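Local coordinates for hypothetical protein AGR_pAT_315 (Agrobacterium tumefaciens str. C58, PDB 1VQY) that is of unknown function but belongs to the NIPSNAP family, part of the dimeric alpha-beta barrel superfamily, at residues K26-Y30 with L95-I99. Coordinates in Å, arbitrary orientation, origin at the centre of the assembly. Residue numbers count along the deposited sequence, not the author numbering.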
# COMPACT_ATOMS: atom_id res chain seq x y z
N LYS B 26 7.12 -16.54 -14.22
CA LYS B 26 7.33 -15.92 -15.55
C LYS B 26 8.61 -15.09 -15.70
O LYS B 26 8.92 -14.61 -16.78
CB LYS B 26 6.09 -15.10 -15.94
CG LYS B 26 4.80 -15.93 -15.94
CD LYS B 26 4.84 -17.05 -17.00
CE LYS B 26 3.61 -17.91 -16.98
NZ LYS B 26 2.40 -17.11 -17.27
N MSE B 27 9.38 -14.95 -14.63
CA MSE B 27 10.58 -14.10 -14.69
C MSE B 27 11.55 -14.43 -15.81
O MSE B 27 12.01 -13.53 -16.50
CB MSE B 27 11.34 -14.05 -13.34
CG MSE B 27 12.47 -12.95 -13.27
SE MSE B 27 11.83 -11.19 -13.83
CE MSE B 27 10.88 -10.85 -12.26
N GLN B 28 11.88 -15.71 -15.97
CA GLN B 28 12.85 -16.10 -16.99
C GLN B 28 12.29 -15.94 -18.40
O GLN B 28 13.05 -15.67 -19.34
CB GLN B 28 13.35 -17.53 -16.77
CG GLN B 28 14.15 -17.72 -15.47
CD GLN B 28 15.30 -16.72 -15.32
OE1 GLN B 28 16.14 -16.59 -16.21
NE2 GLN B 28 15.33 -16.01 -14.19
N GLU B 29 10.99 -16.11 -18.55
CA GLU B 29 10.33 -15.89 -19.85
C GLU B 29 10.30 -14.39 -20.19
O GLU B 29 10.64 -13.99 -21.30
CB GLU B 29 8.92 -16.48 -19.80
CG GLU B 29 8.25 -16.63 -21.15
CD GLU B 29 6.82 -17.19 -21.04
OE1 GLU B 29 6.52 -17.87 -20.03
OE2 GLU B 29 6.01 -16.95 -21.96
N TYR B 30 9.90 -13.57 -19.21
CA TYR B 30 9.96 -12.11 -19.34
C TYR B 30 11.36 -11.66 -19.77
O TYR B 30 11.51 -10.96 -20.77
CB TYR B 30 9.61 -11.42 -18.01
CG TYR B 30 9.71 -9.92 -18.12
CD1 TYR B 30 10.94 -9.27 -17.90
CD2 TYR B 30 8.61 -9.14 -18.46
CE1 TYR B 30 11.06 -7.89 -18.01
CE2 TYR B 30 8.71 -7.75 -18.58
CZ TYR B 30 9.95 -7.14 -18.36
OH TYR B 30 10.10 -5.77 -18.48
N LEU B 95 4.94 -9.61 -24.23
CA LEU B 95 5.56 -9.21 -22.99
C LEU B 95 4.51 -8.77 -21.96
O LEU B 95 4.56 -9.17 -20.80
CB LEU B 95 6.53 -8.07 -23.25
CG LEU B 95 7.45 -7.80 -22.06
CD1 LEU B 95 8.47 -8.92 -21.90
CD2 LEU B 95 8.12 -6.45 -22.23
N SER B 96 3.57 -7.95 -22.40
CA SER B 96 2.55 -7.35 -21.52
C SER B 96 1.68 -8.35 -20.80
O SER B 96 1.21 -8.08 -19.71
CB SER B 96 1.63 -6.44 -22.34
OG SER B 96 2.37 -5.39 -22.91
N VAL B 97 1.42 -9.49 -21.43
CA VAL B 97 0.64 -10.55 -20.79
C VAL B 97 1.36 -11.18 -19.57
O VAL B 97 0.72 -11.82 -18.73
CB VAL B 97 0.25 -11.65 -21.81
CG1 VAL B 97 1.45 -12.43 -22.26
CG2 VAL B 97 -0.81 -12.59 -21.19
N LEU B 98 2.67 -10.99 -19.46
CA LEU B 98 3.44 -11.57 -18.35
C LEU B 98 3.53 -10.62 -17.16
O LEU B 98 4.06 -11.00 -16.12
CB LEU B 98 4.86 -11.89 -18.82
CG LEU B 98 5.05 -12.93 -19.92
CD1 LEU B 98 6.54 -13.13 -20.16
CD2 LEU B 98 4.39 -14.24 -19.55
N ILE B 99 3.00 -9.41 -17.33
CA ILE B 99 3.10 -8.34 -16.33
C ILE B 99 1.83 -8.30 -15.49
O ILE B 99 0.73 -8.17 -16.03
CB ILE B 99 3.36 -6.95 -17.02
CG1 ILE B 99 4.68 -6.99 -17.78
CG2 ILE B 99 3.41 -5.84 -15.98
CD1 ILE B 99 4.88 -5.88 -18.77
O HOH W 1 1.20 -14.34 -18.18
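In this ferredoxin-like alpha/beta fold, of the kind found in dimeric alpha-beta barrel proteins, the helices cover one face of a four-stranded antiparallel sheet, and here the first turn of helix 27-46 packs against the turn that leads from helix 86-96 into strand 99-109. Lys26, just before the helix, directs its CB toward this turn and lays its aliphatic part on Leu98, CD to CD2 at 3.8 Å. Water 1 links its ammonium group to the turn, accepting a weak hydrogen bond from Lys26 NZ at 3.2 Å and donating to Val97 O at 2.6 Å. Met27 faces away from the turn and instead touches Ile22 and Val63 on the sheet. Three residues on from Lys26, Glu29 borders the same leucine, OE2 lying 4.0 Å from Leu98 CD2. Tyr30, whose N closes the first helical turn on Lys26 O, fills the space between helix and sheet; its CD2 lies 3.4 Å from Leu95 CD1 and its CE2 4.2 Å from Ile99 CG1, and its hydroxyl is hydrogen-bonded to that of Tyr52. No direct hydrogen bond joins the two segments; Tyr30, Leu95, Leu98 and Ile99 meet through apolar atoms. The type I turn from Ser96 to Ile99 presents Leu98 to the helix start, where it also touches Leu33, and Leu98 CD1 lies 3.5 Å from Tyr30 N and 4.1 Å from Tyr30 CB.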